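Local coordinates for protein activated BY transcription factor SSRB (Salmonella enterica, PDB 2WNW) that belongs to glycosyl hydrolase family 30, pairing a TIM-barrel domain with a beta-sandwich domain, and goes by the name SrfJ, at residues Ile352-Ala356 / Gln357-Leu361. Sequence-based numbering, arbitrary orientation.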
ATOM      1  N   ILE A 352      20.892  19.370   8.449  1.00 19.31           N
ATOM      2  CA  ILE A 352      21.535  20.634   8.769  1.00 20.61           C
ATOM      3  C   ILE A 352      23.036  20.419   8.705  1.00 20.20           C
ATOM      4  O   ILE A 352      23.559  19.437   9.235  1.00 18.72           O
ATOM      5  CB  ILE A 352      21.154  21.157  10.179  1.00 19.78           C
ATOM      6  CG1 ILE A 352      19.670  21.522  10.213  1.00 20.66           C
ATOM      7  CG2 ILE A 352      21.993  22.393  10.522  1.00 21.19           C
ATOM      8  CD1 ILE A 352      19.222  22.166  11.514  1.00 21.30           C
ATOM      9  N   GLN A 353      23.723  21.322   8.017  1.00 19.79           N
ATOM     10  CA  GLN A 353      25.168  21.239   7.903  1.00 20.55           C
ATOM     11  C   GLN A 353      25.761  22.563   8.353  1.00 22.53           C
ATOM     12  O   GLN A 353      25.126  23.614   8.235  1.00 22.46           O
ATOM     13  CB  GLN A 353      25.570  20.887   6.468  1.00 21.68           C
ATOM     14  CG  GLN A 353      25.314  19.413   6.150  1.00 22.64           C
ATOM     15  CD  GLN A 353      25.646  19.041   4.721  1.00 26.90           C
ATOM     16  OE1 GLN A 353      24.876  19.313   3.800  1.00 28.08           O
ATOM     17  NE2 GLN A 353      26.806  18.421   4.527  1.00 27.14           N
ATOM     18  N   TYR A 354      26.974  22.506   8.888  1.00 22.51           N
ATOM     19  CA  TYR A 354      27.615  23.701   9.411  1.00 24.75           C
ATOM     20  C   TYR A 354      29.028  23.959   8.901  1.00 25.78           C
ATOM     21  O   TYR A 354      29.866  23.057   8.844  1.00 25.34           O
ATOM     22  CB  TYR A 354      27.610  23.627  10.944  1.00 24.29           C
ATOM     23  CG  TYR A 354      28.352  24.747  11.628  1.00 24.10           C
ATOM     24  CD1 TYR A 354      29.609  24.534  12.185  1.00 23.56           C
ATOM     25  CD2 TYR A 354      27.793  26.023  11.725  1.00 24.30           C
ATOM     26  CE1 TYR A 354      30.296  25.559  12.828  1.00 25.24           C
ATOM     27  CE2 TYR A 354      28.473  27.058  12.366  1.00 24.42           C
ATOM     28  CZ  TYR A 354      29.720  26.818  12.913  1.00 24.45           C
ATOM     29  OH  TYR A 354      30.395  27.830  13.553  1.00 26.22           O
ATOM     30  N   ASP A 355      29.271  25.210   8.530  1.00 27.47           N
ATOM     31  CA  ASP A 355      30.567  25.655   8.033  1.00 30.11           C
ATOM     32  C   ASP A 355      31.226  26.474   9.140  1.00 30.91           C
ATOM     33  O   ASP A 355      30.853  27.622   9.390  1.00 30.36           O
ATOM     34  CB  ASP A 355      30.362  26.491   6.767  1.00 31.93           C
ATOM     35  CG  ASP A 355      31.566  27.341   6.416  1.00 36.05           C
ATOM     36  OD1 ASP A 355      32.715  26.906   6.656  1.00 36.61           O
ATOM     37  OD2 ASP A 355      31.352  28.449   5.883  1.00 38.50           O
ATOM     38  N   ALA A 356      32.204  25.865   9.804  1.00 31.16           N
ATOM     39  CA  ALA A 356      32.904  26.502  10.914  1.00 34.01           C
ATOM     40  C   ALA A 356      33.678  27.762  10.546  1.00 35.27           C
ATOM     41  O   ALA A 356      33.672  28.737  11.299  1.00 35.37           O
ATOM     42  CB  ALA A 356      33.839  25.494  11.583  1.00 33.32           C
ATOM     43  N   GLN A 357      34.343  27.747   9.395  1.00 36.87           N
ATOM     44  CA  GLN A 357      35.122  28.902   8.961  1.00 38.98           C
ATOM     45  C   GLN A 357      34.314  30.194   8.932  1.00 38.45           C
ATOM     46  O   GLN A 357      34.756  31.219   9.446  1.00 38.65           O
ATOM     47  CB  GLN A 357      35.717  28.659   7.574  1.00 42.13           C
ATOM     48  CG  GLN A 357      36.790  27.589   7.527  1.00 45.73           C
ATOM     49  CD  GLN A 357      37.518  27.568   6.196  1.00 48.80           C
ATOM     50  OE1 GLN A 357      38.396  26.733   5.968  1.00 50.77           O
ATOM     51  NE2 GLN A 357      37.158  28.492   5.308  1.00 48.75           N
ATOM     52  N   ASN A 358      33.131  30.141   8.329  1.00 37.32           N
ATOM     53  CA  ASN A 358      32.281  31.321   8.232  1.00 36.77           C
ATOM     54  C   ASN A 358      31.164  31.313   9.262  1.00 36.10           C
ATOM     55  O   ASN A 358      30.350  32.238   9.316  1.00 35.36           O
ATOM     56  CB  ASN A 358      31.687  31.415   6.828  1.00 38.78           C
ATOM     57  CG  ASN A 358      32.748  31.373   5.749  1.00 40.34           C
ATOM     58  OD1 ASN A 358      33.712  32.136   5.786  1.00 41.66           O
ATOM     59  ND2 ASN A 358      32.576  30.481   4.780  1.00 41.38           N
ATOM     60  N   ASP A 359      31.135  30.267  10.083  1.00 34.53           N
ATOM     61  CA  ASP A 359      30.118  30.125  11.119  1.00 33.54           C
ATOM     62  C   ASP A 359      28.731  30.256  10.504  1.00 32.55           C
ATOM     63  O   ASP A 359      27.889  31.013  10.987  1.00 32.37           O
ATOM     64  CB  ASP A 359      30.332  31.181  12.211  1.00 34.34           C
ATOM     65  CG  ASP A 359      29.370  31.024  13.378  1.00 36.03           C
ATOM     66  OD1 ASP A 359      29.063  29.871  13.755  1.00 34.96           O
ATOM     67  OD2 ASP A 359      28.932  32.057  13.928  1.00 35.39           O
ATOM     68  N   VAL A 360      28.506  29.499   9.432  1.00 30.98           N
ATOM     69  CA  VAL A 360      27.232  29.508   8.722  1.00 30.24           C
ATOM     70  C   VAL A 360      26.504  28.167   8.818  1.00 28.79           C
ATOM     71  O   VAL A 360      27.072  27.113   8.523  1.00 27.08           O
ATOM     72  CB  VAL A 360      27.431  29.850   7.229  1.00 30.14           C
ATOM     73  CG1 VAL A 360      26.105  29.744   6.486  1.00 31.34           C
ATOM     74  CG2 VAL A 360      28.002  31.254   7.089  1.00 31.62           C
ATOM     75  N   LEU A 361      25.241  28.235   9.231  1.00 28.18           N
ATOM     76  CA  LEU A 361      24.375  27.069   9.382  1.00 28.63           C
ATOM     77  C   LEU A 361      23.530  26.953   8.113  1.00 28.26           C
ATOM     78  O   LEU A 361      23.009  27.953   7.620  1.00 28.18           O
ATOM     79  CB  LEU A 361      23.471  27.270  10.605  1.00 30.47           C
ATOM     80  CG  LEU A 361      22.839  26.063  11.294  1.00 31.87           C
ATOM     81  CD1 LEU A 361      23.929  25.134  11.783  1.00 32.01           C
ATOM     82  CD2 LEU A 361      21.992  26.526  12.468  1.00 31.89           C
TER
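Asp355 and Val360 form the last antiparallel hydrogen-bonded pair of a beta hairpin, strands 352-355 and 360-363, in a small sheet with strand 332-336, which follows the last barrel strand. Asp355 N reaches Val360 O at 2.9 Å, almost straight at 174°, and Val360 N returns a bond to Asp355 O. Asp359 also faces Asp355, giving a G1 beta bulge, and adopts a left-handed backbone conformation. Tyr354 and Leu361 make the next, non-hydrogen-bonded pair. Across the turn, Asn358 ND2 donates to the syn lone pair of Asp355 OD2 at 2.6 Å, with carboxylate and amide planes 80° apart; the backbone N of Asn358 adds a weak bond to the same oxygen. On the face carrying Tyr354 and Leu361, Leu361 CD1 lies 3.6 Å from Ile352 CG2 and 4.0 Å from Tyr354 CD2, an apolar patch covered by helix 65-76, which contributes Phe71 and Tyr75 against Ile352. With CG anti to the backbone N (chi1 175°), the Tyr354 ring runs past Val360 O and brings OH to the Asp359 carboxylate. Thr67 holds that carboxylate through OD1 and Ser64 through OD2. Tyr354 OH donates to Asp359 OD1, at the ring edge, in a very short 2.4 Å bond.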